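Local coordinates for protein 3-hydroxyacyl-CoA dehydrogenase (Brucella suis, PDB 4O5O) that probably catalyses the nicotinamide-dependent interconversion of 3-hydroxyacyl-CoA and 3-oxoacyl-CoA as a member of the short-chain dehydrogenase family, at residues A27-M32 / E233-V238; A95-G100 / I119-I124; S156-D161 / A168-K173. All blocks are in the same frame, centred on the assembly; numbering follows the deposited sequence.

Contact 1 of 3, residues A27-M32 / E233-V238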
# COMPACT_ATOMS: atom_id res chain seq x y z
N ALA B 27 19.16 6.86 20.71
CA ALA B 27 20.45 7.49 21.07
C ALA B 27 20.98 8.35 19.91
O ALA B 27 21.50 9.46 20.11
CB ALA B 27 21.48 6.46 21.48
N ALA B 28 20.80 7.87 18.68
CA ALA B 28 21.27 8.60 17.51
C ALA B 28 20.45 9.87 17.30
O ALA B 28 20.99 10.93 16.95
CB ALA B 28 21.22 7.72 16.28
N VAL B 29 19.14 9.80 17.53
CA VAL B 29 18.31 11.00 17.43
C VAL B 29 18.74 12.01 18.49
O VAL B 29 18.84 13.21 18.20
CB VAL B 29 16.80 10.68 17.54
CG1 VAL B 29 15.98 11.96 17.44
CG2 VAL B 29 16.39 9.75 16.42
N SER B 30 19.03 11.54 19.69
CA SER B 30 19.41 12.43 20.78
C SER B 30 20.72 13.16 20.43
O SER B 30 20.86 14.35 20.65
CB SER B 30 19.56 11.61 22.07
OG SER B 30 18.35 10.99 22.46
N LYS B 31 21.67 12.42 19.86
CA LYS B 31 22.99 13.01 19.48
C LYS B 31 22.78 14.04 18.36
O LYS B 31 23.32 15.15 18.40
CB LYS B 31 23.96 11.91 19.06
CG LYS B 31 25.34 12.38 18.62
CD LYS B 31 26.27 11.22 18.25
CE LYS B 31 27.64 11.73 17.77
NZ LYS B 31 28.64 10.65 17.53
N MET B 32 22.00 13.67 17.35
CA MET B 32 21.69 14.58 16.25
C MET B 32 21.07 15.89 16.75
O MET B 32 21.49 16.99 16.37
CB MET B 32 20.73 13.89 15.28
CG MET B 32 20.23 14.73 14.12
SD MET B 32 18.89 15.88 14.48
CE MET B 32 17.57 14.76 14.92
N GLU B 233 21.72 7.71 10.14
CA GLU B 233 20.91 7.89 8.92
C GLU B 233 19.41 7.99 9.22
O GLU B 233 18.67 8.73 8.57
CB GLU B 233 21.20 6.77 7.91
CG GLU B 233 22.63 6.81 7.40
CD GLU B 233 23.04 5.59 6.58
OE1 GLU B 233 22.99 4.45 7.10
OE2 GLU B 233 23.44 5.79 5.39
N TYR B 234 18.98 7.24 10.24
CA TYR B 234 17.60 7.34 10.72
C TYR B 234 17.42 8.75 11.32
O TYR B 234 16.43 9.44 11.06
CB TYR B 234 17.32 6.23 11.75
CG TYR B 234 16.03 6.39 12.50
CD1 TYR B 234 15.99 7.14 13.67
CD2 TYR B 234 14.84 5.83 12.05
CE1 TYR B 234 14.83 7.33 14.35
CE2 TYR B 234 13.64 6.04 12.75
CZ TYR B 234 13.67 6.79 13.91
OH TYR B 234 12.54 7.05 14.66
N ALA B 235 18.37 9.15 12.15
CA ALA B 235 18.30 10.47 12.77
C ALA B 235 18.31 11.60 11.75
O ALA B 235 17.66 12.64 11.96
CB ALA B 235 19.44 10.67 13.77
N ALA B 236 19.04 11.42 10.64
CA ALA B 236 19.04 12.42 9.56
C ALA B 236 17.65 12.58 8.92
O ALA B 236 17.22 13.69 8.63
CB ALA B 236 20.07 12.04 8.51
N LEU B 237 16.93 11.46 8.75
CA LEU B 237 15.57 11.54 8.24
C LEU B 237 14.65 12.23 9.25
O LEU B 237 13.79 13.02 8.88
CB LEU B 237 15.08 10.15 7.83
CG LEU B 237 13.64 10.11 7.29
CD1 LEU B 237 13.47 11.06 6.09
CD2 LEU B 237 13.21 8.69 6.92
N VAL B 238 14.83 11.92 10.54
CA VAL B 238 14.07 12.61 11.58
C VAL B 238 14.30 14.12 11.46
O VAL B 238 13.36 14.93 11.47
CB VAL B 238 14.48 12.13 12.98
CG1 VAL B 238 13.95 13.07 14.07
CG2 VAL B 238 14.02 10.68 13.19
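Ala28 O takes the helical bond from Met32 N (2.9 Å) and is also met by the methyl of Ala235, whose CB lies 3.5 Å from that oxygen. This methyl lies at the centre of an otherwise apolar helix crossing: it points at helix 24-35 and touches Ala28, Val29 and Met32, with Met32 CB 3.8 Å from Ala235 CB. Small residues here let the two axes come within 8.3 Å of each other, at a signed crossing angle of -56°. Val29 divides its two methyls. CG2 meets the edge of the Tyr234 ring in its plane, 3.5 Å from Tyr234 CE1, whereas CG1, anti to the backbone N, approaches Val238 CG1 at 4.1 Å. Met32 bends at chi2 and chi3 and brings CE to 3.6 Å from Ala235 O and close to Val238 CG1. The hydroxyl of Tyr234 is hydrogen-bonded to Thr154 OG1. Helix 24-35, which follows what is probably the glycine-rich turn of the Rossmann fold, and helix 231-243 lie on the same side of the parallel sheet: Val29, Tyr234 and Val238 all rest on Val92 of strand 90-93, while Tyr234, Leu237 and Val238 cover Ile197 of strand 192-199.

Contact 2 of 3, residues A95-G100 / I119-I124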
# COMPACT_ATOMS: atom_id res chain seq x y z
N ALA B 95 11.29 3.78 21.18
CA ALA B 95 11.22 2.60 22.04
C ALA B 95 10.51 1.45 21.37
O ALA B 95 9.40 1.59 20.90
CB ALA B 95 10.51 2.91 23.36
N GLY B 96 11.15 0.31 21.36
CA GLY B 96 10.53 -0.88 20.78
C GLY B 96 11.31 -2.12 21.09
O GLY B 96 12.48 -2.05 21.49
N VAL B 97 10.61 -3.24 20.98
CA VAL B 97 11.18 -4.56 21.08
C VAL B 97 10.80 -5.34 19.83
O VAL B 97 9.72 -5.17 19.30
CB VAL B 97 10.71 -5.32 22.37
CG1 VAL B 97 11.22 -4.57 23.59
CG2 VAL B 97 9.18 -5.46 22.46
N ALA B 98 11.68 -6.22 19.40
CA ALA B 98 11.50 -6.93 18.12
C ALA B 98 11.74 -8.44 18.25
O ALA B 98 12.59 -9.03 17.59
CB ALA B 98 12.43 -6.34 17.07
N PRO B 99 10.97 -9.10 19.13
CA PRO B 99 11.17 -10.53 19.26
C PRO B 99 10.66 -11.28 18.03
O PRO B 99 9.91 -10.72 17.21
CB PRO B 99 10.37 -10.87 20.51
CG PRO B 99 9.22 -9.90 20.47
CD PRO B 99 9.78 -8.63 19.88
N GLY B 100 11.17 -12.49 17.88
CA GLY B 100 10.64 -13.46 16.93
C GLY B 100 10.04 -14.62 17.68
O GLY B 100 10.63 -15.13 18.64
N ILE B 119 3.01 -5.67 21.82
CA ILE B 119 1.97 -4.66 21.54
C ILE B 119 2.03 -3.53 22.56
O ILE B 119 1.93 -2.35 22.23
CB ILE B 119 0.55 -5.30 21.60
CG1 ILE B 119 0.35 -6.30 20.48
CG2 ILE B 119 -0.55 -4.24 21.56
CD1 ILE B 119 0.62 -5.71 19.11
N SER B 120 2.18 -3.90 23.82
CA SER B 120 2.21 -2.91 24.90
C SER B 120 3.36 -1.91 24.74
O SER B 120 3.13 -0.68 24.78
CB SER B 120 2.30 -3.60 26.28
OG SER B 120 2.44 -2.64 27.30
N ILE B 121 4.57 -2.40 24.54
CA ILE B 121 5.70 -1.51 24.43
C ILE B 121 5.66 -0.71 23.13
O ILE B 121 5.81 0.51 23.11
CB ILE B 121 7.03 -2.28 24.53
CG1 ILE B 121 7.19 -2.92 25.92
CG2 ILE B 121 8.20 -1.36 24.21
CD1 ILE B 121 8.24 -4.01 25.99
N ASN B 122 5.44 -1.40 22.02
CA ASN B 122 5.66 -0.81 20.71
C ASN B 122 4.51 0.09 20.25
O ASN B 122 4.75 1.13 19.61
CB ASN B 122 5.81 -1.89 19.66
CG ASN B 122 7.09 -2.67 19.78
OD1 ASN B 122 7.89 -2.42 20.67
ND2 ASN B 122 7.31 -3.60 18.86
N LEU B 123 3.28 -0.31 20.57
CA LEU B 123 2.07 0.33 20.09
C LEU B 123 1.39 1.16 21.18
O LEU B 123 1.22 2.37 21.04
CB LEU B 123 1.13 -0.68 19.46
CG LEU B 123 -0.20 -0.12 18.95
CD1 LEU B 123 0.00 1.05 17.99
CD2 LEU B 123 -0.99 -1.24 18.30
N ILE B 124 1.05 0.53 22.30
CA ILE B 124 0.46 1.27 23.40
C ILE B 124 1.41 2.34 23.93
O ILE B 124 0.99 3.48 24.17
CB ILE B 124 -0.09 0.36 24.50
CG1 ILE B 124 -1.20 -0.53 23.89
CG2 ILE B 124 -0.64 1.19 25.67
CD1 ILE B 124 -1.69 -1.64 24.78
O HOH W 1 6.97 2.68 21.77
O HOH W 2 7.36 1.19 18.54
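With CG anti to its own carbonyl carbon (chi1 -70°) and OD1 eclipsing CA (chi2 1°), the carboxamide of Asn122 reaches from helix 112-137 to the backbone of Val97. The fold is that of the Rossmann-type short-chain dehydrogenases; Ala95 and Gly96 end a segment resembling the family's Asn-Asn-Ala-Gly motif after strand 90-93, and Asn122 probably corresponds to its active-site asparagine. The amide grips one residue twice. Val97 N donates to Asn122 OD1 at 2.9 Å, on a lone pair in the carbonyl plane, with a C=O...donor angle of 130°. In return Asn122 ND2 gives a nearly straight bond to Val97 O, also 2.9 Å and almost in the plane of the amide. Together the two bonds fix the rotation of the carboxamide and tell its oxygen from its nitrogen. A further bond from ND2 goes to Ser172 OG on helix 167-187. Gly96 CA lies just 3.1 Å from Asn122 OD1. Beside this clasp Val97 and Ile121 cross at about a right angle, Ile121 CD1 lying 3.9 Å from Val97 CG1 and equally close to CG2. The helix widens into a pi-type turn at 120-124, with Leu123 N and Ile124 N both bonded to Ile119 O. On another side of the helix, Ile119 packs on Ile119 of a neighbouring subunit. Two waters bridge loop and helix. One lies 2.8 Å from both Ala95 O and Ile121 O; the other joins Ala95 O to Asn122 O, which it meets at 2.8 Å.

Contact 3 of 3, residues S156-D161 / A168-K173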
# COMPACT_ATOMS: atom_id res chain seq x y z
N SER B 156 8.23 -0.10 11.09
CA SER B 156 9.28 -1.04 10.66
C SER B 156 8.87 -1.51 9.28
O SER B 156 7.67 -1.58 8.97
CB SER B 156 9.33 -2.29 11.57
OG SER B 156 10.21 -3.30 11.05
N VAL B 157 9.83 -1.93 8.47
CA VAL B 157 9.49 -2.70 7.30
C VAL B 157 8.65 -3.94 7.59
O VAL B 157 7.95 -4.42 6.72
CB VAL B 157 10.72 -3.09 6.46
CG1 VAL B 157 11.36 -1.83 5.86
CG2 VAL B 157 11.70 -3.90 7.27
N ALA B 158 8.69 -4.43 8.83
CA ALA B 158 7.86 -5.57 9.23
C ALA B 158 6.38 -5.24 9.14
O ALA B 158 5.56 -6.16 9.07
CB ALA B 158 8.23 -6.05 10.62
N ALA B 159 6.03 -3.96 9.11
CA ALA B 159 4.62 -3.53 8.89
C ALA B 159 4.15 -3.86 7.47
O ALA B 159 2.96 -3.84 7.25
CB ALA B 159 4.45 -2.04 9.16
N PHE B 160 5.09 -4.12 6.56
CA PHE B 160 4.83 -4.33 5.14
C PHE B 160 5.18 -5.75 4.69
O PHE B 160 4.45 -6.33 3.91
CB PHE B 160 5.64 -3.32 4.28
CG PHE B 160 5.30 -1.88 4.55
CD1 PHE B 160 4.17 -1.31 3.99
CD2 PHE B 160 6.10 -1.09 5.35
CE1 PHE B 160 3.85 0.02 4.24
CE2 PHE B 160 5.78 0.23 5.61
CZ PHE B 160 4.65 0.78 5.06
N ASP B 161 6.31 -6.28 5.16
CA ASP B 161 6.90 -7.53 4.64
C ASP B 161 7.22 -8.51 5.76
O ASP B 161 8.25 -9.17 5.72
CB ASP B 161 8.19 -7.19 3.87
CG ASP B 161 7.94 -6.22 2.71
OD1 ASP B 161 7.01 -6.47 1.90
OD2 ASP B 161 8.65 -5.22 2.63
N ALA B 168 3.70 -10.70 16.12
CA ALA B 168 3.55 -9.66 17.12
C ALA B 168 4.21 -8.36 16.68
O ALA B 168 3.62 -7.27 16.79
CB ALA B 168 4.09 -10.10 18.47
N TYR B 169 5.45 -8.46 16.20
CA TYR B 169 6.15 -7.25 15.79
C TYR B 169 5.44 -6.56 14.64
O TYR B 169 5.22 -5.34 14.69
CB TYR B 169 7.59 -7.62 15.43
CG TYR B 169 8.47 -6.43 15.21
CD1 TYR B 169 8.72 -5.55 16.25
CD2 TYR B 169 9.08 -6.21 14.00
CE1 TYR B 169 9.54 -4.47 16.09
CE2 TYR B 169 9.91 -5.12 13.82
CZ TYR B 169 10.14 -4.27 14.87
OH TYR B 169 10.98 -3.19 14.66
N SER B 170 5.08 -7.32 13.61
CA SER B 170 4.31 -6.76 12.47
C SER B 170 2.98 -6.13 12.91
O SER B 170 2.62 -5.05 12.45
CB SER B 170 4.06 -7.82 11.42
OG SER B 170 5.26 -8.27 10.84
N ALA B 171 2.24 -6.82 13.79
CA ALA B 171 0.99 -6.25 14.29
C ALA B 171 1.23 -4.91 14.96
O ALA B 171 0.54 -3.92 14.71
CB ALA B 171 0.32 -7.20 15.25
N SER B 172 2.23 -4.88 15.84
CA SER B 172 2.48 -3.64 16.58
C SER B 172 2.90 -2.51 15.69
O SER B 172 2.43 -1.36 15.86
CB SER B 172 3.52 -3.91 17.68
OG SER B 172 4.85 -4.03 17.18
N LYS B 173 3.74 -2.81 14.71
CA LYS B 173 4.30 -1.75 13.87
C LYS B 173 3.32 -1.33 12.77
O LYS B 173 3.31 -0.19 12.35
CB LYS B 173 5.66 -2.16 13.32
CG LYS B 173 6.72 -2.37 14.41
CD LYS B 173 6.99 -1.12 15.25
CE LYS B 173 8.34 -1.19 15.96
NZ LYS B 173 8.69 0.17 16.40
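A buried contact sets Ser156, Ala158 and Ala159, in the turn and weakly bonded short helix after strand 149-154, against Tyr169, Ser170 and Lys173 near the start of helix 167-187, with one polar anchor. The anchor is Ser170: its OG donates to Ala158 O at 2.8 Å, approaching from above the carbonyl plane, 41° out of it. Ala158 is held from its other end as well, since its N donates to Ser156 OG (2.9 Å), a capping bond at the turn into the short helix. Ser156 OG stands anti to the backbone N (chi1 172°), and from there it also approaches the Tyr169 ring obliquely, 3.3 Å from CE2. Next to it Ala158 CB lies 3.5 Å from Tyr169 CD2. Lys173 CG sits over one face of that ring, offset toward the rim, and touches Ser156 CB at 3.9 Å. NZ leads away from the contact to hydrogen-bond to Thr154 O. Ala159 CB rests against the Lys173 backbone, 3.8 Å from its C. One turn separates Tyr169 from Lys173, the Tyr-x-x-x-Lys spacing of short-chain dehydrogenases, and with Ser156 they probably form the family's Ser-Tyr-Lys active site.

Overall arrangement
Contacts 2 and 3 follow one another along the chain, and both fall between the two segments of contact 1, which brings helix 231-243 back onto helix 24-35. Their centres are about 10 Å apart and they touch, Tyr169 packing on Val97 and Ala98. Contact 1 lies across the chain's centre, about 20 and 21 Å from them, centre to centre. Thr154 serves both regions, binding Tyr234 through its hydroxyl and Lys173 through its carbonyl. Contacts 2 and 3 together probably form the Asn-Ser-Tyr-Lys active site, and both also touch a neighbouring subunit, while contact 1 packs two helices together over strands 90-93 and 192-199 of the parallel sheet.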